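Local coordinates for protein succinate dehydrogenase subunit A (Mycolicibacterium smegmatis, PDB 7D6V) that probably oxidises succinate to fumarate as the FAD-carrying flavoprotein subunit of a mycobacterial succinate dehydrogenase, passing the electrons on toward quinone, at residues D73-N83 against G417-N427; A233-N242 against Y389-D397. All coordinates share one frame; numbering follows the deposited sequence.

In the fold
Contacts 1 and 2 are both buried within the FAD-binding part of the chain, their centres about 17 Å apart, and contact 2 is nested inside the long loop of chain that contact 1 closes. They share no helix or strand, yet they meet directly: Arg423 of contact 1 forms a cation-pi pair with Tyr389 of contact 2, and both residues line the flavin pocket. Their chemistry follows their place in the fold. In contact 1 a helix end and an irregular, glycine-rich loop are joined by scattered bonds and leucine packing, whereas in contact 2 two strands pair through regular backbone bonds, with aliphatic side chains packed around them.

Contact 1 (D73-N83 against G417-N427); sequences DTMRGGKFLNN and GMHGSNRLGGN. With FAD (flavin-adenine dinucleotide), chain D.
Thr74 and Asn427 meet at their polar ends, the two side chains running obliquely past each other: Asn427 ND2 donates to Thr74 OG1 at 2.9 Å, with the hydroxyl lying 16° out of the amide plane. The amide is held from its other end too, since OD1 accepts a bond from His70. Leu424 reaches across with both branches. Its CD1 rests 3.4 Å from Gly77 O, while CD2 lies against the last helical turn, 4.0 Å from Asp73 CB. Here helix 67-76 ends in a Schellman motif with Lys79 as its C-prime residue, and the glycine-rich loop leading into helix 427-448 packs against that end. Gly77, without a side chain, accepts the Leu424 methyl, and Gly420 lets its backbone lie close to that of Leu81 and Asn82. Leu81 has CG anti to its backbone N (chi1 -171°), which packs CD2 beside Ser421 OG and Gly420 O. Asn83 closes this end through its backbone, its N donating to Gly417 O at 2.7 Å. Arg423 CB points away from segment 73-83, and its guanidinium meets the flavin edge-on, FAD O2 lying in its plane, with NH2 2.9 Å from FAD O2 and 3.0 Å from FAD N1; Gly426 N adds a weak bond to O2.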
loop_
_atom_site.group_PDB
_atom_site.type_symbol
_atom_site.label_atom_id
_atom_site.label_comp_id
_atom_site.label_asym_id
_atom_site.label_seq_id
_atom_site.Cartn_x
_atom_site.Cartn_y
_atom_site.Cartn_z
ATOM N N ASP A 73 23.131 -16.846 13.982
ATOM C CA ASP A 73 22.573 -15.526 14.245
ATOM C C ASP A 73 21.175 -15.625 14.836
ATOM O O ASP A 73 20.831 -14.886 15.765
ATOM C CB ASP A 73 22.551 -14.702 12.960
ATOM C CG ASP A 73 23.926 -14.254 12.534
ATOM O OD1 ASP A 73 24.894 -14.514 13.273
ATOM O OD2 ASP A 73 24.044 -13.642 11.459
ATOM N N THR A 74 20.350 -16.525 14.301
ATOM C CA THR A 74 19.003 -16.708 14.830
ATOM C C THR A 74 19.039 -17.266 16.247
ATOM O O THR A 74 18.269 -16.831 17.111
ATOM C CB THR A 74 18.201 -17.622 13.906
ATOM O OG1 THR A 74 17.936 -16.940 12.676
ATOM C CG2 THR A 74 16.884 -18.022 14.543
ATOM N N MET A 75 19.936 -18.216 16.512
ATOM C CA MET A 75 20.014 -18.801 17.847
ATOM C C MET A 75 20.514 -17.787 18.869
ATOM O O MET A 75 20.083 -17.802 20.025
ATOM C CB MET A 75 20.915 -20.034 17.824
ATOM C CG MET A 75 20.324 -21.215 17.074
ATOM S SD MET A 75 18.718 -21.756 17.677
ATOM C CE MET A 75 19.149 -22.366 19.299
ATOM N N ARG A 76 21.432 -16.906 18.464
ATOM C CA ARG A 76 21.898 -15.841 19.349
ATOM C C ARG A 76 20.782 -14.856 19.662
ATOM O O ARG A 76 20.554 -14.504 20.824
ATOM C CB ARG A 76 23.070 -15.109 18.707
ATOM C CG ARG A 76 24.418 -15.544 19.187
ATOM C CD ARG A 76 25.492 -14.669 18.582
ATOM N NE ARG A 76 25.603 -14.885 17.144
ATOM C CZ ARG A 76 26.282 -15.882 16.588
ATOM N NH1 ARG A 76 26.914 -16.765 17.344
ATOM N NH2 ARG A 76 26.324 -15.995 15.271
ATOM N N GLY A 77 20.091 -14.387 18.630
ATOM C CA GLY A 77 18.974 -13.480 18.774
ATOM C C GLY A 77 17.719 -14.233 19.145
ATOM O O GLY A 77 16.894 -14.549 18.284
ATOM N N GLY A 78 17.579 -14.546 20.426
ATOM C CA GLY A 78 16.599 -15.501 20.891
ATOM C C GLY A 78 17.155 -16.229 22.091
ATOM O O GLY A 78 16.443 -16.973 22.771
ATOM N N LYS A 79 18.445 -16.010 22.346
ATOM C CA LYS A 79 19.110 -16.433 23.578
ATOM C C LYS A 79 19.070 -17.944 23.760
ATOM O O LYS A 79 19.006 -18.441 24.885
ATOM C CB LYS A 79 18.515 -15.726 24.798
ATOM C CG LYS A 79 19.158 -14.382 25.097
ATOM C CD LYS A 79 18.824 -13.354 24.037
ATOM C CE LYS A 79 19.546 -12.048 24.284
ATOM N NZ LYS A 79 19.393 -11.125 23.130
ATOM N N PHE A 80 19.106 -18.674 22.646
ATOM C CA PHE A 80 19.164 -20.132 22.621
ATOM C C PHE A 80 17.937 -20.773 23.256
ATOM O O PHE A 80 17.979 -21.936 23.669
ATOM C CB PHE A 80 20.453 -20.638 23.276
ATOM C CG PHE A 80 21.693 -20.222 22.543
ATOM C CD1 PHE A 80 22.346 -19.049 22.872
ATOM C CD2 PHE A 80 22.191 -20.990 21.507
ATOM C CE1 PHE A 80 23.477 -18.660 22.194
ATOM C CE2 PHE A 80 23.324 -20.603 20.825
ATOM C CZ PHE A 80 23.967 -19.439 21.170
ATOM N N LEU A 81 16.836 -20.033 23.325
ATOM C CA LEU A 81 15.543 -20.591 23.683
ATOM C C LEU A 81 14.785 -21.082 22.457
ATOM O O LEU A 81 13.726 -21.699 22.599
ATOM C CB LEU A 81 14.715 -19.535 24.426
ATOM C CG LEU A 81 13.398 -19.940 25.087
ATOM C CD1 LEU A 81 13.648 -20.870 26.259
ATOM C CD2 LEU A 81 12.622 -18.730 25.513
ATOM N N ASN A 82 15.331 -20.843 21.267
ATOM C CA ASN A 82 14.670 -21.174 20.012
ATOM C C ASN A 82 14.433 -22.672 19.892
ATOM O O ASN A 82 15.138 -23.488 20.490
ATOM C CB ASN A 82 15.535 -20.722 18.837
ATOM C CG ASN A 82 15.912 -19.266 18.912
ATOM O OD1 ASN A 82 16.965 -18.918 19.436
ATOM N ND2 ASN A 82 15.089 -18.411 18.333
ATOM N N ASN A 83 13.428 -23.032 19.100
ATOM C CA ASN A 83 13.347 -24.384 18.563
ATOM C C ASN A 83 14.445 -24.535 17.521
ATOM O O ASN A 83 14.373 -23.943 16.442
ATOM C CB ASN A 83 11.971 -24.646 17.957
ATOM C CG ASN A 83 11.662 -26.124 17.829
ATOM O OD1 ASN A 83 12.542 -26.931 17.544
ATOM N ND2 ASN A 83 10.406 -26.485 18.042
ATOM N N GLY A 417 7.816 -20.953 18.652
ATOM C CA GLY A 417 8.974 -21.823 18.727
ATOM C C GLY A 417 10.205 -21.352 17.983
ATOM O O GLY A 417 11.323 -21.532 18.470
ATOM N N MET A 418 10.024 -20.747 16.808
ATOM C CA MET A 418 11.175 -20.306 16.027
ATOM C C MET A 418 12.000 -19.264 16.768
ATOM O O MET A 418 13.190 -19.467 17.026
ATOM C CB MET A 418 10.729 -19.747 14.681
ATOM C CG MET A 418 11.926 -19.352 13.870
ATOM S SD MET A 418 11.645 -18.744 12.218
ATOM C CE MET A 418 13.339 -18.344 11.840
ATOM N N HIS A 419 11.393 -18.131 17.096
ATOM C CA HIS A 419 12.064 -17.089 17.857
ATOM C C HIS A 419 11.829 -17.361 19.335
ATOM O O HIS A 419 10.688 -17.306 19.806
ATOM C CB HIS A 419 11.534 -15.714 17.457
ATOM C CG HIS A 419 11.191 -15.598 16.005
ATOM N ND1 HIS A 419 9.915 -15.795 15.525
ATOM C CD2 HIS A 419 11.955 -15.295 14.928
ATOM C CE1 HIS A 419 9.907 -15.625 14.216
ATOM N NE2 HIS A 419 11.132 -15.319 13.829
ATOM N N GLY A 420 12.894 -17.679 20.060
ATOM C CA GLY A 420 12.733 -18.071 21.444
ATOM C C GLY A 420 12.340 -16.924 22.347
ATOM O O GLY A 420 11.217 -16.873 22.854
ATOM N N SER A 421 13.259 -15.985 22.540
ATOM C CA SER A 421 13.023 -14.828 23.382
ATOM C C SER A 421 12.998 -13.522 22.615
ATOM O O SER A 421 12.602 -12.501 23.183
ATOM C CB SER A 421 14.099 -14.735 24.470
ATOM O OG SER A 421 13.975 -15.809 25.374
ATOM N N ASN A 422 13.413 -13.525 21.354
ATOM C CA ASN A 422 13.574 -12.307 20.580
ATOM C C ASN A 422 13.739 -12.689 19.121
ATOM O O ASN A 422 14.386 -13.688 18.807
ATOM C CB ASN A 422 14.784 -11.498 21.064
ATOM C CG ASN A 422 14.825 -10.106 20.478
ATOM O OD1 ASN A 422 13.845 -9.367 20.535
ATOM N ND2 ASN A 422 15.965 -9.740 19.911
ATOM N N ARG A 423 13.139 -11.901 18.244
ATOM C CA ARG A 423 13.209 -12.109 16.809
ATOM C C ARG A 423 14.238 -11.189 16.164
ATOM O O ARG A 423 14.425 -10.041 16.575
ATOM C CB ARG A 423 11.840 -11.875 16.175
ATOM C CG ARG A 423 11.392 -10.443 16.319
ATOM C CD ARG A 423 10.040 -10.191 15.731
ATOM N NE ARG A 423 10.073 -10.349 14.291
ATOM C CZ ARG A 423 10.440 -9.378 13.465
ATOM N NH1 ARG A 423 10.787 -8.192 13.944
ATOM N NH2 ARG A 423 10.456 -9.593 12.163
ATOM N N LEU A 424 14.924 -11.723 15.161
ATOM C CA LEU A 424 15.746 -10.909 14.281
ATOM C C LEU A 424 14.857 -10.209 13.265
ATOM O O LEU A 424 13.869 -10.775 12.795
ATOM C CB LEU A 424 16.780 -11.766 13.552
ATOM C CG LEU A 424 18.123 -12.075 14.209
ATOM C CD1 LEU A 424 17.925 -12.845 15.481
ATOM C CD2 LEU A 424 18.992 -12.866 13.257
ATOM N N GLY A 425 15.202 -8.972 12.939
ATOM C CA GLY A 425 14.505 -8.290 11.872
ATOM C C GLY A 425 14.746 -8.979 10.548
ATOM O O GLY A 425 15.888 -9.297 10.209
ATOM N N GLY A 426 13.681 -9.217 9.790
ATOM C CA GLY A 426 13.758 -9.919 8.533
ATOM C C GLY A 426 13.451 -11.397 8.623
ATOM O O GLY A 426 13.117 -12.011 7.603
ATOM N N ASN A 427 13.547 -11.981 9.818
ATOM C CA ASN A 427 13.323 -13.413 9.967
ATOM C C ASN A 427 11.847 -13.768 9.898
ATOM O O ASN A 427 11.506 -14.888 9.509
ATOM C CB ASN A 427 13.916 -13.903 11.286
ATOM C CG ASN A 427 15.316 -14.449 11.131
ATOM O OD1 ASN A 427 15.918 -14.356 10.066
ATOM N ND2 ASN A 427 15.849 -15.009 12.205
HETATM P PA FAD D . -0.936 -11.646 8.712
HETATM O O1A FAD D . -0.691 -11.641 7.250
HETATM O O2A FAD D . -0.563 -10.460 9.515
HETATM O O5B FAD D . -2.506 -11.852 8.921
HETATM C C5B FAD D . -3.101 -13.094 9.248
HETATM C C4B FAD D . -4.380 -13.279 8.449
HETATM O O4B FAD D . -5.322 -14.044 9.193
HETATM C C3B FAD D . -5.090 -11.992 8.107
HETATM O O3B FAD D . -5.508 -12.091 6.754
HETATM C C2B FAD D . -6.318 -11.990 8.980
HETATM O O2B FAD D . -7.411 -11.298 8.392
HETATM C C1B FAD D . -6.609 -13.457 9.093
HETATM N N9A FAD D . -7.412 -13.750 10.291
HETATM C C8A FAD D . -7.093 -13.464 11.552
HETATM N N7A FAD D . -8.056 -13.880 12.394
HETATM C C5A FAD D . -9.020 -14.442 11.659
HETATM C C6A FAD D . -10.319 -15.084 11.908
HETATM N N6A FAD D . -10.806 -15.217 13.151
HETATM N N1A FAD D . -11.006 -15.535 10.852
HETATM C C2A FAD D . -10.547 -15.424 9.603
HETATM N N3A FAD D . -9.382 -14.854 9.306
HETATM C C4A FAD D . -8.588 -14.355 10.272
HETATM N N1 FAD D . 8.642 -8.410 10.131
HETATM C C2 FAD D . 9.811 -8.353 9.463
HETATM O O2 FAD D . 10.455 -9.395 9.315
HETATM N N3 FAD D . 10.310 -7.227 8.953
HETATM C C4 FAD D . 9.682 -6.065 9.075
HETATM O O4 FAD D . 10.164 -5.032 8.593
HETATM C C4X FAD D . 8.397 -6.027 9.793
HETATM N N5 FAD D . 7.710 -4.885 9.950
HETATM C C5X FAD D . 6.539 -4.887 10.605
HETATM C C6 FAD D . 5.841 -3.701 10.756
HETATM C C7 FAD D . 4.637 -3.691 11.433
HETATM C C7M FAD D . 3.872 -2.412 11.605
HETATM C C8 FAD D . 4.096 -4.946 11.994
HETATM C C8M FAD D . 2.788 -4.936 12.728
HETATM C C9 FAD D . 4.785 -6.135 11.844
HETATM C C9A FAD D . 5.989 -6.144 11.170
HETATM N N10 FAD D . 6.690 -7.343 11.019
HETATM C C10 FAD D . 7.903 -7.307 10.327
HETATM C "C1'" FAD D . 6.166 -8.596 11.551
HETATM C "C2'" FAD D . 5.586 -9.425 10.412
HETATM O "O2'" FAD D . 4.962 -8.575 9.453
HETATM C "C3'" FAD D . 4.526 -10.403 10.887
HETATM O "O3'" FAD D . 5.142 -11.360 11.738
HETATM C "C4'" FAD D . 3.901 -11.130 9.708
HETATM O "O4'" FAD D . 3.270 -10.194 8.848
HETATM C "C5'" FAD D . 2.862 -12.147 10.139
HETATM O "O5'" FAD D . 2.205 -12.605 8.967
HETATM P P FAD D . 1.060 -13.713 8.993
HETATM O O1P FAD D . 0.901 -14.208 7.600
HETATM O O2P FAD D . 1.343 -14.697 10.071
HETATM O O3P FAD D . -0.270 -12.917 9.426
#

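Contact 2 (A233-N242 against Y389-D397); sequences ALRAGSALIN and YVMGGIEVD. With FAD (flavin-adenine dinucleotide), chain D.
Ile241 and Gly393 are joined by two backbone hydrogen bonds, Ile241 N to Gly393 O at 2.9 Å and Gly393 N to Ile241 O at 3.0 Å, and a third runs from Glu395 N to Ala239 O at 3.0 Å. Together they define a short antiparallel pairing of strand 240-241 with the end of strand 383-395, in which Ile241 and Gly393 form the hydrogen-bonded pair and Leu240 and Ile394 the neighbouring non-hydrogen-bonded one. Strand 383-395 also pairs with strands 246-253 and 415-416, so this pairing is part of a mixed sheet in the FAD-binding part of the chain. The Glu395 bond is straight at the hydrogen, but its donor comes in tilted 34° from the plane of the Ala239 carbonyl, whereas the other two lie nearly in line with their carbonyls. CA-H...O contacts supplement the ladder, among them Leu240 CA to Gly393 O.

Packing spreads outward from this ladder. Ile241 and Glu395 cross at about a right angle, and the extended glutamate passes across the methyl CG2 of Ile241, which touches its CB and CG and lies near the carboxylate. Ile394 instead links strand to helix: with CG1 anti to its carbonyl carbon (chi1 -56°), its CG1 touches Leu240 CD1, the two side chains crossing at a slant, and packs on Ala233 CB at 3.8 Å. Upstream, Tyr389 meets the cofactor edge-on, FAD O3' lying in the ring plane beside CE2.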
loop_
_atom_site.group_PDB
_atom_site.type_symbol
_atom_site.label_atom_id
_atom_site.label_comp_id
_atom_site.label_asym_id
_atom_site.label_seq_id
_atom_site.Cartn_x
_atom_site.Cartn_y
_atom_site.Cartn_z
ATOM N N ALA A 233 -7.088 -22.467 18.491
ATOM C CA ALA A 233 -6.348 -23.694 18.760
ATOM C C ALA A 233 -6.425 -24.070 20.230
ATOM O O ALA A 233 -6.519 -25.256 20.574
ATOM C CB ALA A 233 -4.892 -23.533 18.327
ATOM N N LEU A 234 -6.404 -23.073 21.112
ATOM C CA LEU A 234 -6.419 -23.353 22.538
ATOM C C LEU A 234 -7.750 -23.963 22.963
ATOM O O LEU A 234 -7.786 -24.867 23.805
ATOM C CB LEU A 234 -6.113 -22.058 23.287
ATOM C CG LEU A 234 -5.821 -22.051 24.777
ATOM C CD1 LEU A 234 -4.575 -22.862 25.057
ATOM C CD2 LEU A 234 -5.630 -20.625 25.222
ATOM N N ARG A 235 -8.857 -23.498 22.377
ATOM C CA ARG A 235 -10.163 -24.084 22.660
ATOM C C ARG A 235 -10.393 -25.386 21.903
ATOM O O ARG A 235 -11.188 -26.219 22.349
ATOM C CB ARG A 235 -11.276 -23.086 22.332
ATOM C CG ARG A 235 -11.350 -21.903 23.281
ATOM C CD ARG A 235 -12.638 -21.110 23.101
ATOM N NE ARG A 235 -12.773 -20.562 21.756
ATOM C CZ ARG A 235 -12.475 -19.312 21.427
ATOM N NH1 ARG A 235 -12.628 -18.899 20.178
ATOM N NH2 ARG A 235 -12.024 -18.472 22.344
ATOM N N ALA A 236 -9.723 -25.581 20.765
ATOM C CA ALA A 236 -9.828 -26.856 20.064
ATOM C C ALA A 236 -9.065 -27.952 20.789
ATOM O O ALA A 236 -9.410 -29.131 20.665
ATOM C CB ALA A 236 -9.322 -26.718 18.631
ATOM N N GLY A 237 -8.028 -27.589 21.537
ATOM C CA GLY A 237 -7.356 -28.561 22.375
ATOM C C GLY A 237 -5.856 -28.606 22.191
ATOM O O GLY A 237 -5.185 -29.488 22.734
ATOM N N SER A 238 -5.319 -27.662 21.430
ATOM C CA SER A 238 -3.880 -27.568 21.242
ATOM C C SER A 238 -3.279 -26.769 22.395
ATOM O O SER A 238 -3.942 -26.463 23.389
ATOM C CB SER A 238 -3.559 -26.953 19.886
ATOM O OG SER A 238 -4.248 -27.629 18.852
ATOM N N ALA A 239 -2.007 -26.415 22.267
ATOM C CA ALA A 239 -1.267 -25.779 23.340
ATOM C C ALA A 239 -0.520 -24.566 22.808
ATOM O O ALA A 239 -0.238 -24.457 21.613
ATOM C CB ALA A 239 -0.291 -26.760 23.985
ATOM N N LEU A 240 -0.205 -23.653 23.719
ATOM C CA LEU A 240 0.525 -22.435 23.408
ATOM C C LEU A 240 1.831 -22.423 24.190
ATOM O O LEU A 240 1.899 -22.921 25.316
ATOM C CB LEU A 240 -0.308 -21.194 23.748
ATOM C CG LEU A 240 -1.135 -20.524 22.648
ATOM C CD1 LEU A 240 -2.016 -21.517 21.928
ATOM C CD2 LEU A 240 -1.980 -19.425 23.252
ATOM N N ILE A 241 2.874 -21.862 23.582
ATOM C CA ILE A 241 4.183 -21.775 24.212
ATOM C C ILE A 241 4.693 -20.347 24.102
ATOM O O ILE A 241 4.306 -19.591 23.211
ATOM C CB ILE A 241 5.210 -22.745 23.590
ATOM C CG1 ILE A 241 5.324 -22.516 22.084
ATOM C CG2 ILE A 241 4.827 -24.174 23.864
ATOM C CD1 ILE A 241 6.557 -23.130 21.477
ATOM N N ASN A 242 5.579 -19.991 25.033
ATOM C CA ASN A 242 6.325 -18.733 24.995
ATOM C C ASN A 242 5.410 -17.516 24.925
ATOM O O ASN A 242 5.747 -16.513 24.297
ATOM C CB ASN A 242 7.311 -18.714 23.825
ATOM C CG ASN A 242 8.378 -19.771 23.951
ATOM O OD1 ASN A 242 8.587 -20.332 25.023
ATOM N ND2 ASN A 242 9.059 -20.053 22.852
ATOM N N TYR A 389 5.350 -7.360 18.392
ATOM C CA TYR A 389 5.358 -8.730 17.910
ATOM C C TYR A 389 5.247 -9.675 19.095
ATOM O O TYR A 389 5.698 -9.363 20.197
ATOM C CB TYR A 389 6.640 -9.021 17.117
ATOM C CG TYR A 389 6.674 -10.349 16.396
ATOM C CD1 TYR A 389 7.214 -11.476 16.998
ATOM C CD2 TYR A 389 6.197 -10.466 15.102
ATOM C CE1 TYR A 389 7.258 -12.683 16.338
ATOM C CE2 TYR A 389 6.236 -11.669 14.437
ATOM C CZ TYR A 389 6.765 -12.774 15.059
ATOM O OH TYR A 389 6.806 -13.975 14.395
ATOM N N VAL A 390 4.640 -10.834 18.863
ATOM C CA VAL A 390 4.550 -11.883 19.871
ATOM C C VAL A 390 5.337 -13.087 19.370
ATOM O O VAL A 390 5.065 -13.613 18.285
ATOM C CB VAL A 390 3.089 -12.242 20.205
ATOM C CG1 VAL A 390 2.312 -12.682 18.970
ATOM C CG2 VAL A 390 3.041 -13.310 21.282
ATOM N N MET A 391 6.337 -13.500 20.146
ATOM C CA MET A 391 7.169 -14.639 19.787
ATOM C C MET A 391 6.549 -15.968 20.185
ATOM O O MET A 391 7.035 -17.015 19.748
ATOM C CB MET A 391 8.550 -14.497 20.427
ATOM C CG MET A 391 9.454 -13.505 19.722
ATOM S SD MET A 391 9.046 -11.802 20.138
ATOM C CE MET A 391 10.107 -11.521 21.543
ATOM N N GLY A 392 5.497 -15.953 20.999
ATOM C CA GLY A 392 4.794 -17.163 21.356
ATOM C C GLY A 392 3.706 -17.511 20.361
ATOM O O GLY A 392 3.438 -16.790 19.402
ATOM N N GLY A 393 3.070 -18.648 20.602
ATOM C CA GLY A 393 2.005 -19.088 19.727
ATOM C C GLY A 393 1.750 -20.573 19.897
ATOM O O GLY A 393 2.119 -21.167 20.905
ATOM N N ILE A 394 1.114 -21.148 18.879
ATOM C CA ILE A 394 0.731 -22.552 18.921
ATOM C C ILE A 394 1.976 -23.422 18.813
ATOM O O ILE A 394 2.808 -23.238 17.916
ATOM C CB ILE A 394 -0.272 -22.864 17.804
ATOM C CG1 ILE A 394 -1.482 -21.941 17.914
ATOM C CG2 ILE A 394 -0.718 -24.307 17.875
ATOM C CD1 ILE A 394 -2.016 -21.481 16.593
ATOM N N GLU A 395 2.110 -24.371 19.734
ATOM C CA GLU A 395 3.247 -25.283 19.738
ATOM C C GLU A 395 3.147 -26.219 18.540
ATOM O O GLU A 395 2.204 -27.008 18.435
ATOM C CB GLU A 395 3.281 -26.063 21.047
ATOM C CG GLU A 395 4.549 -26.852 21.262
ATOM C CD GLU A 395 4.488 -27.708 22.504
ATOM O OE1 GLU A 395 3.403 -28.246 22.802
ATOM O OE2 GLU A 395 5.523 -27.840 23.189
ATOM N N VAL A 396 4.120 -26.136 17.637
ATOM C CA VAL A 396 4.080 -26.862 16.379
ATOM C C VAL A 396 5.096 -27.994 16.419
ATOM O O VAL A 396 6.061 -27.981 17.188
ATOM C CB VAL A 396 4.366 -25.944 15.171
ATOM C CG1 VAL A 396 3.351 -24.838 15.077
ATOM C CG2 VAL A 396 5.761 -25.366 15.265
ATOM N N ASP A 397 4.860 -28.989 15.581
ATOM C CA ASP A 397 5.936 -29.872 15.162
ATOM C C ASP A 397 6.850 -29.092 14.227
ATOM O O ASP A 397 6.356 -28.387 13.344
ATOM C CB ASP A 397 5.376 -31.105 14.464
ATOM C CG ASP A 397 6.419 -32.178 14.253
ATOM O OD1 ASP A 397 7.074 -32.170 13.191
ATOM O OD2 ASP A 397 6.588 -33.030 15.148
HETATM P PA FAD D . -0.936 -11.646 8.712
HETATM O O1A FAD D . -0.691 -11.641 7.250
HETATM O O2A FAD D . -0.563 -10.460 9.515
HETATM O O5B FAD D . -2.506 -11.852 8.921
HETATM C C5B FAD D . -3.101 -13.094 9.248
HETATM C C4B FAD D . -4.380 -13.279 8.449
HETATM O O4B FAD D . -5.322 -14.044 9.193
HETATM C C3B FAD D . -5.090 -11.992 8.107
HETATM O O3B FAD D . -5.508 -12.091 6.754
HETATM C C2B FAD D . -6.318 -11.990 8.980
HETATM O O2B FAD D . -7.411 -11.298 8.392
HETATM C C1B FAD D . -6.609 -13.457 9.093
HETATM N N9A FAD D . -7.412 -13.750 10.291
HETATM C C8A FAD D . -7.093 -13.464 11.552
HETATM N N7A FAD D . -8.056 -13.880 12.394
HETATM C C5A FAD D . -9.020 -14.442 11.659
HETATM C C6A FAD D . -10.319 -15.084 11.908
HETATM N N6A FAD D . -10.806 -15.217 13.151
HETATM N N1A FAD D . -11.006 -15.535 10.852
HETATM C C2A FAD D . -10.547 -15.424 9.603
HETATM N N3A FAD D . -9.382 -14.854 9.306
HETATM C C4A FAD D . -8.588 -14.355 10.272
HETATM N N1 FAD D . 8.642 -8.410 10.131
HETATM C C2 FAD D . 9.811 -8.353 9.463
HETATM O O2 FAD D . 10.455 -9.395 9.315
HETATM N N3 FAD D . 10.310 -7.227 8.953
HETATM C C4 FAD D . 9.682 -6.065 9.075
HETATM O O4 FAD D . 10.164 -5.032 8.593
HETATM C C4X FAD D . 8.397 -6.027 9.793
HETATM N N5 FAD D . 7.710 -4.885 9.950
HETATM C C5X FAD D . 6.539 -4.887 10.605
HETATM C C6 FAD D . 5.841 -3.701 10.756
HETATM C C7 FAD D . 4.637 -3.691 11.433
HETATM C C7M FAD D . 3.872 -2.412 11.605
HETATM C C8 FAD D . 4.096 -4.946 11.994
HETATM C C8M FAD D . 2.788 -4.936 12.728
HETATM C C9 FAD D . 4.785 -6.135 11.844
HETATM C C9A FAD D . 5.989 -6.144 11.170
HETATM N N10 FAD D . 6.690 -7.343 11.019
HETATM C C10 FAD D . 7.903 -7.307 10.327
HETATM C "C1'" FAD D . 6.166 -8.596 11.551
HETATM C "C2'" FAD D . 5.586 -9.425 10.412
HETATM O "O2'" FAD D . 4.962 -8.575 9.453
HETATM C "C3'" FAD D . 4.526 -10.403 10.887
HETATM O "O3'" FAD D . 5.142 -11.360 11.738
HETATM C "C4'" FAD D . 3.901 -11.130 9.708
HETATM O "O4'" FAD D . 3.270 -10.194 8.848
HETATM C "C5'" FAD D . 2.862 -12.147 10.139
HETATM O "O5'" FAD D . 2.205 -12.605 8.967
HETATM P P FAD D . 1.060 -13.713 8.993
HETATM O O1P FAD D . 0.901 -14.208 7.600
HETATM O O2P FAD D . 1.343 -14.697 10.071
HETATM O O3P FAD D . -0.270 -12.917 9.426
#